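Local coordinates for protein putative invasin (PDB 5N40) that probably acts as a bacterial surface adhesin, presenting a C-type lectin-like domain at the end of a rod of immunoglobulin-like domains, at residues Thr34-Asn39 with Ser65-Ala70; Val148-Arg153 with Val196-Arg201; Asn213-Val218 with Ser228-Met233. The protein carries 1 engineered substitution. All coordinates share one frame; numbering follows the deposited sequence.

Overall arrangement
The three contacts come in series along the chain and run along an elongated molecule. Contact 1 lies far out near one end, in the invasin-type domain, its centre about 54 Å from the centre of the chain. Contact 2 lies in the bacterial immunoglobulin-like domain, and its centre is about 61 Å from that of contact 1. Contact 3 has its centre about 11 Å from that of contact 2. Strands 197-204 and 209-217 are neighbours in one mixed sheet, so contacts 2 and 3 share it and touch. Contact 3 then joins that sheet to the chain leading into the adhesion domain. Contacts 2 and 3 thus probably lie together where these two domains meet.

Contact 1. Residues Thr34-Asn39 with Ser65-Ala70; sequences TLRDSN and SGLYTA
R36 reaches back over T34 to S65 in a contact at the ends of two neighbouring strands, where the chain leaving strand 28-34 meets the turn into strand 67-73. The site is partly buried and lies in the invasin-type domain near one end of the molecule. T34 and L67 form one antiparallel non-hydrogen-bonded pair, with CA atoms 4.7 Å apart. Their side chains lie side by side on the same sheet face, and T34 OG1 is 3.7 Å from L67 CD1. One residue on, L35 N donates a nearly straight bond of 3.0 Å to G66 O. L35 points the other way from T34. Its CB carries the apolar touch, 3.9 Å from CE1 of the Y68 ring. The Y68 hydroxyl is held elsewhere, by the backbone of V43 and Q46.

The R36 side chain bends at chi2 (-72°), which turns CD back. Its guanidinium then lies over T34, with T34 CG2 beneath the centre of one face, 3.2 Å from the plane. NH1 and NH2 both donate to S65 O, at 2.9 Å and 3.0 Å. The two bonds are bent, and S65 O sits about 20° out of the guanidinium plane. NH1 also donates to L35 O at 2.9 Å, close to that plane. G66 has positive phi in the turn before strand 67-73.

One arginine therefore ties together two backbone carbonyls, one from each segment. Three N-H donations and the methyl against one face fix the rotation of the group. Within the two segments no carboxylate pairs with it, and the carbonyl dipoles probably offset its charge.

Contact 2. Residues Val148-Arg153 with Val196-Arg201; sequences VAVVNR and VQTTLR
V148 meets R201 and T199 across an antiparallel strand pair. The R201 side chain starts with CB, 3.8 Å from V148 CG1. CG is anti to the backbone N (chi1 -176°), and the chain runs on extended to CD. It bends at chi3 (70°), which brings NE back to 3.8 Å from the same V148 CG1. CZ is 4.0 Å from that methyl, which lies over one guanidinium face, offset toward the rim. At the tip, NH2 makes a salt bridge to E146.

Strands 142-151 and 197-204 are neighbours in a mixed sheet of the bacterial immunoglobulin-like domain. The axes of 148-151 and 197-201 approach to 4.7 Å, at 172° between their directions. V151 and Q197 form a hydrogen-bonded pair with two backbone bonds, and V150 faces T198 in the adjoining non-hydrogen-bonded pair. V148 N donates to T199 O at 2.9 Å.

On the V150 face, V150 CG1 packs on V196 CG2 at 3.6 Å. On the other face, A149 CB sits 3.6 Å from T199 OG1, a hydroxyl hydrogen-bonded to N213 on the next strand. Tighter than usual is the methyl pair V148 CG2 and T199 CG2, at 3.4 Å.

Contact 3. Residues Asn213-Val218 with Ser228-Met233; sequences NVTFNV and SMWGNM
T215 CG2 stands anti to the backbone N (chi1 -61° for OG1), and W230 CG stands anti to its own carbonyl carbon (chi1 -61°). W230 chi2 of 93° then turns the ring so that one face meets the methyl. T215 CG2 is 3.5 Å from W230 CG and 3.8 Å from the centroid of the five-membered ring. This is a CH-pi contact, offset toward the rim, and the two side chains cross at about a right angle.

N217, two residues on, points to the same side. Its OD1 is 3.6 Å from W230 CB, and its CB rests 3.6 Å from G231 C. The amide is held from outside, with OD1 bonded to R116 and ND2 to N118.

Backbone bonds close the contact at V218. V218 N donates to W230 O at 2.9 Å, in the carbonyl plane and on a lone pair. V218 O accepts from N232 N at 3.1 Å, with the donor above the carbonyl plane. G231 CA also lies close, 3.0 Å from V218 O.

The chain leaves strand 209-217 and comes back about a dozen residues later to pair with V218. This is probably the junction between the immunoglobulin-like and C-type lectin-like adhesion domains.

Contact 1. Residues Thr34-Asn39 with Ser65-Ala70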
ATOM      1  N   THR A  34      47.666  -9.832 -13.700  1.00 14.91           N
ATOM      2  CA  THR A  34      48.941 -10.512 -13.922  1.00 13.42           C
ATOM      3  C   THR A  34      49.293 -10.257 -15.382  1.00 11.11           C
ATOM      4  O   THR A  34      48.701 -10.854 -16.281  1.00 14.99           O
ATOM      5  CB  THR A  34      48.833 -11.994 -13.597  1.00 16.59           C
ATOM      6  OG1 THR A  34      48.399 -12.135 -12.236  1.00 15.46           O
ATOM      7  CG2 THR A  34      50.192 -12.706 -13.791  1.00 17.90           C
ATOM      8  N   LEU A  35      50.229  -9.337 -15.611  1.00 15.73           N
ATOM      9  CA  LEU A  35      50.541  -8.857 -16.951  1.00 13.23           C
ATOM     10  C   LEU A  35      51.695  -9.670 -17.523  1.00 15.61           C
ATOM     11  O   LEU A  35      52.791  -9.695 -16.953  1.00 15.96           O
ATOM     12  CB  LEU A  35      50.880  -7.367 -16.916  1.00 14.54           C
ATOM     13  CG  LEU A  35      51.028  -6.674 -18.273  1.00 17.24           C
ATOM     14  CD1 LEU A  35      49.745  -6.762 -19.084  1.00 15.47           C
ATOM     15  CD2 LEU A  35      51.440  -5.219 -18.092  1.00 16.57           C
ATOM     16  N   ARG A  36      51.445 -10.340 -18.643  1.00 17.40           N
ATOM     17  CA  ARG A  36      52.393 -11.289 -19.213  1.00 15.16           C
ATOM     18  C   ARG A  36      52.522 -11.048 -20.707  1.00 20.58           C
ATOM     19  O   ARG A  36      51.569 -10.614 -21.364  1.00 17.25           O
ATOM     20  CB  ARG A  36      51.954 -12.735 -18.953  1.00 18.70           C
ATOM     21  CG  ARG A  36      51.907 -13.112 -17.475  1.00 22.03           C
ATOM     22  CD  ARG A  36      53.323 -13.254 -16.907  1.00 21.81           C
ATOM     23  NE  ARG A  36      53.367 -13.626 -15.490  1.00 24.86           N
ATOM     24  CZ  ARG A  36      53.388 -12.762 -14.476  1.00 21.28           C
ATOM     25  NH1 ARG A  36      53.340 -11.450 -14.694  1.00 17.35           N
ATOM     26  NH2 ARG A  36      53.440 -13.211 -13.229  1.00 25.60           N
ATOM     27  N   ASP A  37      53.716 -11.313 -21.235  1.00 20.80           N
ATOM     28  CA  ASP A  37      53.935 -11.200 -22.666  1.00 24.97           C
ATOM     29  C   ASP A  37      53.655 -12.545 -23.340  1.00 22.36           C
ATOM     30  O   ASP A  37      53.201 -13.503 -22.711  1.00 21.24           O
ATOM     31  CB  ASP A  37      55.344 -10.667 -22.964  1.00 21.98           C
ATOM     32  CG  ASP A  37      56.468 -11.648 -22.602  1.00 25.15           C
ATOM     33  OD1 ASP A  37      56.216 -12.852 -22.412  1.00 21.82           O
ATOM     34  OD2 ASP A  37      57.631 -11.192 -22.510  1.00 23.63           O
ATOM     35  N   SER A  38      53.897 -12.604 -24.652  1.00 26.05           N
ATOM     36  CA  SER A  38      53.560 -13.792 -25.427  1.00 26.54           C
ATOM     37  C   SER A  38      54.404 -14.999 -25.042  1.00 27.46           C
ATOM     38  O   SER A  38      54.049 -16.125 -25.407  1.00 28.60           O
ATOM     39  CB  SER A  38      53.728 -13.505 -26.916  1.00 36.37           C
ATOM     40  OG  SER A  38      55.063 -13.132 -27.202  1.00 45.06           O
ATOM     41  N   ASN A  39      55.511 -14.790 -24.334  1.00 23.62           N
ATOM     42  CA  ASN A  39      56.349 -15.867 -23.825  1.00 24.34           C
ATOM     43  C   ASN A  39      56.069 -16.168 -22.361  1.00 26.08           C
ATOM     44  O   ASN A  39      56.805 -16.945 -21.739  1.00 27.04           O
ATOM     45  CB  ASN A  39      57.824 -15.510 -24.011  1.00 29.18           C
ATOM     46  CG  ASN A  39      58.224 -15.453 -25.469  1.00 37.05           C
ATOM     47  OD1 ASN A  39      57.974 -16.388 -26.226  1.00 38.32           O
ATOM     48  ND2 ASN A  39      58.838 -14.346 -25.874  1.00 35.93           N
ATOM     49  N   SER A  65      56.796  -9.341  -9.868  1.00 19.54           N
ATOM     50  CA  SER A  65      56.436 -10.313 -10.901  1.00 16.51           C
ATOM     51  C   SER A  65      55.282  -9.822 -11.773  1.00 15.63           C
ATOM     52  O   SER A  65      54.421 -10.600 -12.184  1.00 17.70           O
ATOM     53  CB  SER A  65      56.108 -11.672 -10.279  1.00 21.44           C
ATOM     54  OG  SER A  65      57.268 -12.237  -9.685  1.00 23.10           O
ATOM     55  N   GLY A  66      55.272  -8.526 -12.073  1.00 16.81           N
ATOM     56  CA  GLY A  66      54.302  -7.988 -13.015  1.00 18.31           C
ATOM     57  C   GLY A  66      52.865  -8.115 -12.563  1.00 16.77           C
ATOM     58  O   GLY A  66      51.968  -8.321 -13.394  1.00 17.29           O
ATOM     59  N   LEU A  67      52.619  -8.009 -11.265  1.00 16.35           N
ATOM     60  CA  LEU A  67      51.271  -7.980 -10.723  1.00 13.78           C
ATOM     61  C   LEU A  67      50.890  -6.541 -10.410  1.00 17.00           C
ATOM     62  O   LEU A  67      51.697  -5.776  -9.877  1.00 18.14           O
ATOM     63  CB  LEU A  67      51.168  -8.834  -9.457  1.00 19.01           C
ATOM     64  CG  LEU A  67      50.723 -10.290  -9.627  1.00 22.16           C
ATOM     65  CD1 LEU A  67      51.548 -11.024 -10.678  1.00 21.74           C
ATOM     66  CD2 LEU A  67      50.821 -11.002  -8.291  1.00 24.56           C
ATOM     67  N   TYR A  68      49.657  -6.178 -10.747  1.00 14.55           N
ATOM     68  CA  TYR A  68      49.149  -4.831 -10.518  1.00 15.01           C
ATOM     69  C   TYR A  68      47.795  -4.944  -9.838  1.00 14.01           C
ATOM     70  O   TYR A  68      46.913  -5.650 -10.333  1.00 16.16           O
ATOM     71  CB  TYR A  68      49.025  -4.052 -11.831  1.00 16.01           C
ATOM     72  CG  TYR A  68      50.310  -3.966 -12.622  1.00 13.88           C
ATOM     73  CD1 TYR A  68      50.775  -5.058 -13.351  1.00 14.97           C
ATOM     74  CD2 TYR A  68      51.056  -2.794 -12.648  1.00 12.55           C
ATOM     75  CE1 TYR A  68      51.952  -4.989 -14.077  1.00 14.15           C
ATOM     76  CE2 TYR A  68      52.234  -2.715 -13.379  1.00 14.82           C
ATOM     77  CZ  TYR A  68      52.671  -3.813 -14.095  1.00 15.34           C
ATOM     78  OH  TYR A  68      53.842  -3.741 -14.826  1.00 18.59           O
ATOM     79  N   THR A  69      47.627  -4.243  -8.717  1.00 15.92           N
ATOM     80  CA  THR A  69      46.434  -4.404  -7.895  1.00 14.50           C
ATOM     81  C   THR A  69      45.781  -3.064  -7.586  1.00 15.39           C
ATOM     82  O   THR A  69      46.422  -2.012  -7.591  1.00 13.85           O
ATOM     83  CB  THR A  69      46.759  -5.120  -6.582  1.00 18.86           C
ATOM     84  OG1 THR A  69      47.728  -4.365  -5.843  1.00 18.42           O
ATOM     85  CG2 THR A  69      47.316  -6.502  -6.873  1.00 20.62           C
ATOM     86  N   ALA A  70      44.479  -3.134  -7.311  1.00 15.87           N
ATOM     87  CA  ALA A  70      43.715  -2.005  -6.797  1.00 15.59           C
ATOM     88  C   ALA A  70      42.566  -2.553  -5.965  1.00 16.94           C
ATOM     89  O   ALA A  70      42.158  -3.707  -6.120  1.00 15.13           O
ATOM     90  CB  ALA A  70      43.185  -1.104  -7.917  1.00 17.65           C
TER

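Contact 2. Residues Val148-Arg153 with Val196-Arg201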
ATOM      1  N   VAL A 148      -0.635  -9.035   1.742  1.00 14.57           N
ATOM      2  CA  VAL A 148      -0.494 -10.339   2.382  1.00 13.98           C
ATOM      3  C   VAL A 148      -1.657 -10.689   3.299  1.00 17.02           C
ATOM      4  O   VAL A 148      -1.708 -11.821   3.793  1.00 14.20           O
ATOM      5  CB  VAL A 148       0.843 -10.452   3.157  1.00 14.16           C
ATOM      6  CG1 VAL A 148       2.034 -10.341   2.210  1.00 17.12           C
ATOM      7  CG2 VAL A 148       0.928  -9.402   4.260  1.00 15.86           C
ATOM      8  N   ALA A 149      -2.605  -9.779   3.540  1.00 13.86           N
ATOM      9  CA  ALA A 149      -3.811 -10.110   4.293  1.00 14.85           C
ATOM     10  C   ALA A 149      -4.861  -9.038   4.034  1.00 12.07           C
ATOM     11  O   ALA A 149      -4.527  -7.880   3.785  1.00 12.83           O
ATOM     12  CB  ALA A 149      -3.552 -10.227   5.801  1.00 16.35           C
ATOM     13  N   VAL A 150      -6.132  -9.449   4.087  1.00 12.80           N
ATOM     14  CA  VAL A 150      -7.278  -8.544   3.927  1.00 11.65           C
ATOM     15  C   VAL A 150      -8.401  -9.061   4.808  1.00 13.56           C
ATOM     16  O   VAL A 150      -8.899 -10.172   4.594  1.00 14.84           O
ATOM     17  CB  VAL A 150      -7.759  -8.445   2.466  1.00 17.10           C
ATOM     18  CG1 VAL A 150      -8.895  -7.415   2.347  1.00 14.13           C
ATOM     19  CG2 VAL A 150      -6.627  -8.082   1.526  1.00 16.06           C
ATOM     20  N   VAL A 151      -8.836  -8.259   5.789  1.00 13.00           N
ATOM     21  CA  VAL A 151      -9.874  -8.676   6.724  1.00 13.00           C
ATOM     22  C   VAL A 151     -10.875  -7.542   6.912  1.00 11.76           C
ATOM     23  O   VAL A 151     -10.578  -6.373   6.665  1.00 13.07           O
ATOM     24  CB  VAL A 151      -9.308  -9.096   8.101  1.00 16.34           C
ATOM     25  CG1 VAL A 151      -8.366 -10.291   7.955  1.00 15.17           C
ATOM     26  CG2 VAL A 151      -8.596  -7.919   8.786  1.00 15.93           C
ATOM     27  N   ASN A 152     -12.068  -7.905   7.366  1.00 11.11           N
ATOM     28  CA  ASN A 152     -13.072  -6.910   7.727  1.00 12.75           C
ATOM     29  C   ASN A 152     -12.832  -6.505   9.183  1.00 12.47           C
ATOM     30  O   ASN A 152     -11.747  -6.730   9.727  1.00 16.80           O
ATOM     31  CB  ASN A 152     -14.482  -7.448   7.427  1.00 14.25           C
ATOM     32  CG  ASN A 152     -14.907  -8.590   8.342  1.00 18.07           C
ATOM     33  OD1 ASN A 152     -14.199  -8.974   9.272  1.00 15.78           O
ATOM     34  ND2 ASN A 152     -16.087  -9.145   8.064  1.00 17.08           N
ATOM     35  N   ARG A 153     -13.813  -5.871   9.826  1.00 11.53           N
ATOM     36  CA  ARG A 153     -13.621  -5.393  11.189  1.00 12.95           C
ATOM     37  C   ARG A 153     -13.827  -6.484  12.236  1.00 16.53           C
ATOM     38  O   ARG A 153     -13.564  -6.241  13.420  1.00 14.40           O
ATOM     39  CB  ARG A 153     -14.566  -4.213  11.452  1.00 13.40           C
ATOM     40  CG  ARG A 153     -14.295  -3.493  12.750  1.00 14.22           C
ATOM     41  CD  ARG A 153     -14.909  -2.100  12.790  1.00 13.89           C
ATOM     42  NE  ARG A 153     -14.390  -1.365  13.940  1.00 14.11           N
ATOM     43  CZ  ARG A 153     -14.568  -0.069  14.171  1.00 18.14           C
ATOM     44  NH1 ARG A 153     -15.282   0.686  13.345  1.00 14.62           N
ATOM     45  NH2 ARG A 153     -14.021   0.474  15.249  1.00 19.68           N
ATOM     46  N   VAL A 196     -12.032  -2.516   4.240  1.00 12.46           N
ATOM     47  CA  VAL A 196     -11.173  -3.583   4.728  1.00 11.96           C
ATOM     48  C   VAL A 196      -9.854  -3.017   5.244  1.00 13.54           C
ATOM     49  O   VAL A 196      -9.415  -1.924   4.873  1.00 10.29           O
ATOM     50  CB  VAL A 196     -10.910  -4.653   3.639  1.00 12.46           C
ATOM     51  CG1 VAL A 196     -12.205  -5.345   3.265  1.00 13.54           C
ATOM     52  CG2 VAL A 196     -10.280  -4.040   2.403  1.00 13.62           C
ATOM     53  N   GLN A 197      -9.226  -3.805   6.116  1.00 12.70           N
ATOM     54  CA  GLN A 197      -7.872  -3.573   6.591  1.00 14.64           C
ATOM     55  C   GLN A 197      -6.940  -4.456   5.772  1.00 11.24           C
ATOM     56  O   GLN A 197      -7.081  -5.682   5.781  1.00 12.78           O
ATOM     57  CB  GLN A 197      -7.759  -3.903   8.079  1.00 15.49           C
ATOM     58  CG  GLN A 197      -6.366  -3.801   8.664  1.00 14.42           C
ATOM     59  CD  GLN A 197      -6.235  -4.547   9.976  1.00 20.81           C
ATOM     60  OE1 GLN A 197      -5.777  -5.698  10.014  1.00 24.06           O
ATOM     61  NE2 GLN A 197      -6.614  -3.897  11.058  1.00 18.10           N
ATOM     62  N   THR A 198      -6.009  -3.831   5.060  1.00 10.93           N
ATOM     63  CA  THR A 198      -5.089  -4.535   4.181  1.00 11.29           C
ATOM     64  C   THR A 198      -3.697  -4.512   4.794  1.00 10.74           C
ATOM     65  O   THR A 198      -3.200  -3.451   5.184  1.00 10.77           O
ATOM     66  CB  THR A 198      -5.066  -3.900   2.791  1.00 11.77           C
ATOM     67  OG1 THR A 198      -6.393  -3.906   2.244  1.00 14.78           O
ATOM     68  CG2 THR A 198      -4.120  -4.667   1.854  1.00 14.79           C
ATOM     69  N   THR A 199      -3.069  -5.679   4.874  1.00 10.96           N
ATOM     70  CA  THR A 199      -1.687  -5.769   5.324  1.00 11.14           C
ATOM     71  C   THR A 199      -0.793  -5.698   4.095  1.00 11.04           C
ATOM     72  O   THR A 199      -0.841  -6.580   3.230  1.00 14.67           O
ATOM     73  CB  THR A 199      -1.443  -7.060   6.099  1.00 16.24           C
ATOM     74  OG1 THR A 199      -2.320  -7.116   7.229  1.00 13.20           O
ATOM     75  CG2 THR A 199       0.006  -7.125   6.570  1.00 15.08           C
ATOM     76  N   LEU A 200       0.002  -4.641   4.009  1.00 10.05           N
ATOM     77  CA  LEU A 200       0.988  -4.476   2.951  1.00  9.25           C
ATOM     78  C   LEU A 200       2.363  -4.870   3.468  1.00 12.31           C
ATOM     79  O   LEU A 200       2.779  -4.415   4.537  1.00 13.12           O
ATOM     80  CB  LEU A 200       1.027  -3.032   2.457  1.00 12.69           C
ATOM     81  CG  LEU A 200      -0.187  -2.584   1.638  1.00 12.98           C
ATOM     82  CD1 LEU A 200      -0.105  -1.105   1.331  1.00 14.24           C
ATOM     83  CD2 LEU A 200      -0.283  -3.387   0.340  1.00 15.80           C
ATOM     84  N   ARG A 201       3.071  -5.694   2.706  1.00 12.23           N
ATOM     85  CA  ARG A 201       4.435  -6.087   3.060  1.00 13.16           C
ATOM     86  C   ARG A 201       5.426  -5.386   2.138  1.00 13.90           C
ATOM     87  O   ARG A 201       5.353  -5.519   0.912  1.00 16.30           O
ATOM     88  CB  ARG A 201       4.622  -7.598   2.980  1.00 13.74           C
ATOM     89  CG  ARG A 201       6.003  -8.044   3.429  1.00 14.99           C
ATOM     90  CD  ARG A 201       5.998  -9.510   3.754  1.00 14.15           C
ATOM     91  NE  ARG A 201       5.848 -10.333   2.563  1.00 13.89           N
ATOM     92  CZ  ARG A 201       5.816 -11.660   2.586  1.00 15.50           C
ATOM     93  NH1 ARG A 201       5.907 -12.300   3.742  1.00 16.08           N
ATOM     94  NH2 ARG A 201       5.684 -12.344   1.460  1.00 15.08           N
TER

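Contact 3. Residues Asn213-Val218 with Ser228-Met233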
ATOM      1  N   ASN A 213      -0.322  -2.220   8.371  1.00 15.29           N
ATOM      2  CA  ASN A 213      -1.735  -2.300   8.037  1.00 14.79           C
ATOM      3  C   ASN A 213      -2.251  -0.944   7.586  1.00 13.36           C
ATOM      4  O   ASN A 213      -1.904   0.091   8.165  1.00 14.57           O
ATOM      5  CB  ASN A 213      -2.556  -2.788   9.232  1.00 14.23           C
ATOM      6  CG  ASN A 213      -2.317  -4.244   9.548  1.00 16.92           C
ATOM      7  OD1 ASN A 213      -2.033  -5.045   8.660  1.00 18.57           O
ATOM      8  ND2 ASN A 213      -2.429  -4.597  10.820  1.00 18.43           N
ATOM      9  N   VAL A 214      -3.071  -0.955   6.541  1.00 11.78           N
ATOM     10  CA  VAL A 214      -3.791   0.229   6.098  1.00 15.33           C
ATOM     11  C   VAL A 214      -5.270  -0.119   6.005  1.00 12.26           C
ATOM     12  O   VAL A 214      -5.645  -1.194   5.522  1.00 15.08           O
ATOM     13  CB  VAL A 214      -3.253   0.760   4.751  1.00 13.00           C
ATOM     14  CG1 VAL A 214      -1.814   1.263   4.925  1.00 10.05           C
ATOM     15  CG2 VAL A 214      -3.337  -0.316   3.670  1.00 15.31           C
ATOM     16  N   THR A 215      -6.111   0.790   6.487  1.00 12.36           N
ATOM     17  CA  THR A 215      -7.550   0.591   6.506  1.00 15.23           C
ATOM     18  C   THR A 215      -8.197   1.778   5.813  1.00 12.90           C
ATOM     19  O   THR A 215      -7.860   2.925   6.110  1.00 11.80           O
ATOM     20  CB  THR A 215      -8.061   0.453   7.943  1.00 16.59           C
ATOM     21  OG1 THR A 215      -7.440  -0.684   8.554  1.00 14.72           O
ATOM     22  CG2 THR A 215      -9.580   0.288   7.984  1.00 15.73           C
ATOM     23  N   PHE A 216      -9.105   1.499   4.883  1.00 12.07           N
ATOM     24  CA  PHE A 216      -9.847   2.538   4.178  1.00 11.86           C
ATOM     25  C   PHE A 216     -11.329   2.306   4.417  1.00 12.91           C
ATOM     26  O   PHE A 216     -11.885   1.289   3.988  1.00 13.12           O
ATOM     27  CB  PHE A 216      -9.514   2.550   2.683  1.00 11.84           C
ATOM     28  CG  PHE A 216      -8.102   2.981   2.379  1.00 10.11           C
ATOM     29  CD1 PHE A 216      -7.046   2.067   2.388  1.00 11.32           C
ATOM     30  CD2 PHE A 216      -7.817   4.303   2.099  1.00 12.87           C
ATOM     31  CE1 PHE A 216      -5.750   2.477   2.095  1.00 11.34           C
ATOM     32  CE2 PHE A 216      -6.532   4.715   1.826  1.00 10.81           C
ATOM     33  CZ  PHE A 216      -5.491   3.796   1.817  1.00 10.76           C
ATOM     34  N   ASN A 217     -11.958   3.254   5.106  1.00 12.89           N
ATOM     35  CA  ASN A 217     -13.356   3.124   5.486  1.00 13.48           C
ATOM     36  C   ASN A 217     -14.275   3.255   4.285  1.00 10.81           C
ATOM     37  O   ASN A 217     -14.070   4.105   3.416  1.00 13.27           O
ATOM     38  CB  ASN A 217     -13.724   4.201   6.498  1.00 12.33           C
ATOM     39  CG  ASN A 217     -12.926   4.110   7.764  1.00  9.94           C
ATOM     40  OD1 ASN A 217     -12.687   3.020   8.284  1.00 14.57           O
ATOM     41  ND2 ASN A 217     -12.525   5.267   8.294  1.00 12.17           N
ATOM     42  N   VAL A 218     -15.311   2.423   4.263  1.00 11.26           N
ATOM     43  CA  VAL A 218     -16.374   2.496   3.265  1.00 11.49           C
ATOM     44  C   VAL A 218     -17.534   3.302   3.844  1.00 14.72           C
ATOM     45  O   VAL A 218     -17.846   3.200   5.038  1.00 14.72           O
ATOM     46  CB  VAL A 218     -16.817   1.081   2.845  1.00 13.47           C
ATOM     47  CG1 VAL A 218     -17.598   0.393   3.967  1.00 10.58           C
ATOM     48  CG2 VAL A 218     -17.614   1.139   1.553  1.00 15.00           C
ATOM     49  N   SER A 228     -19.567  -4.971  10.613  1.00 14.80           N
ATOM     50  CA  SER A 228     -18.820  -6.007   9.903  1.00 14.87           C
ATOM     51  C   SER A 228     -17.608  -5.421   9.187  1.00 14.63           C
ATOM     52  O   SER A 228     -16.501  -5.967   9.271  1.00 13.50           O
ATOM     53  CB  SER A 228     -19.734  -6.718   8.906  1.00 16.38           C
ATOM     54  OG  SER A 228     -20.735  -7.472   9.572  1.00 20.53           O
ATOM     55  N   MET A 229     -17.802  -4.317   8.477  1.00 11.45           N
ATOM     56  CA  MET A 229     -16.753  -3.663   7.714  1.00 11.54           C
ATOM     57  C   MET A 229     -16.247  -2.428   8.447  1.00 15.25           C
ATOM     58  O   MET A 229     -16.856  -1.938   9.405  1.00 14.89           O
ATOM     59  CB  MET A 229     -17.270  -3.265   6.324  1.00 12.98           C
ATOM     60  CG  MET A 229     -18.171  -4.294   5.651  1.00 14.50           C
ATOM     61  SD  MET A 229     -17.407  -5.916   5.438  1.00 16.64           S
ATOM     62  CE  MET A 229     -16.107  -5.522   4.283  1.00 15.48           C
ATOM     63  N   TRP A 230     -15.123  -1.907   7.956  1.00 12.77           N
ATOM     64  CA  TRP A 230     -14.586  -0.637   8.438  1.00 14.39           C
ATOM     65  C   TRP A 230     -15.264   0.503   7.683  1.00 12.20           C
ATOM     66  O   TRP A 230     -15.151   0.580   6.455  1.00 13.47           O
ATOM     67  CB  TRP A 230     -13.076  -0.584   8.230  1.00 14.25           C
ATOM     68  CG  TRP A 230     -12.313  -1.638   8.956  1.00 14.79           C
ATOM     69  CD1 TRP A 230     -11.931  -2.863   8.479  1.00 15.18           C
ATOM     70  CD2 TRP A 230     -11.813  -1.553  10.290  1.00 15.35           C
ATOM     71  NE1 TRP A 230     -11.228  -3.544   9.442  1.00 15.82           N
ATOM     72  CE2 TRP A 230     -11.142  -2.762  10.564  1.00 14.96           C
ATOM     73  CE3 TRP A 230     -11.875  -0.572  11.286  1.00 18.14           C
ATOM     74  CZ2 TRP A 230     -10.540  -3.014  11.793  1.00 19.49           C
ATOM     75  CZ3 TRP A 230     -11.273  -0.822  12.501  1.00 18.88           C
ATOM     76  CH2 TRP A 230     -10.616  -2.033  12.746  1.00 19.08           C
ATOM     77  N   GLY A 231     -15.942   1.406   8.406  1.00 11.65           N
ATOM     78  CA  GLY A 231     -16.792   2.391   7.763  1.00  8.73           C
ATOM     79  C   GLY A 231     -16.717   3.763   8.409  1.00 14.13           C
ATOM     80  O   GLY A 231     -16.168   3.932   9.500  1.00 14.42           O
ATOM     81  N   ASN A 232     -17.290   4.750   7.706  1.00 16.08           N
ATOM     82  CA  ASN A 232     -17.405   6.114   8.225  1.00 12.60           C
ATOM     83  C   ASN A 232     -18.769   6.705   7.898  1.00 14.07           C
ATOM     84  O   ASN A 232     -18.883   7.887   7.566  1.00 14.19           O
ATOM     85  CB  ASN A 232     -16.306   7.021   7.666  1.00 12.13           C
ATOM     86  CG  ASN A 232     -16.446   7.252   6.175  1.00 13.90           C
ATOM     87  OD1 ASN A 232     -16.743   6.323   5.422  1.00 16.16           O
ATOM     88  ND2 ASN A 232     -16.241   8.495   5.737  1.00 13.79           N
ATOM     89  N   MET A 233     -19.821   5.898   8.004  1.00 12.56           N
ATOM     90  CA  MET A 233     -21.164   6.376   7.701  1.00 13.08           C
ATOM     91  C   MET A 233     -21.494   7.592   8.561  1.00 14.26           C
ATOM     92  O   MET A 233     -21.095   7.676   9.723  1.00 13.66           O
ATOM     93  CB  MET A 233     -22.181   5.261   7.951  1.00 13.50           C
ATOM     94  CG  MET A 233     -23.624   5.624   7.655  1.00 12.09           C
ATOM     95  SD  MET A 233     -24.761   4.306   8.104  1.00 14.09           S
ATOM     96  CE  MET A 233     -24.134   3.009   7.033  1.00 13.25           C
TER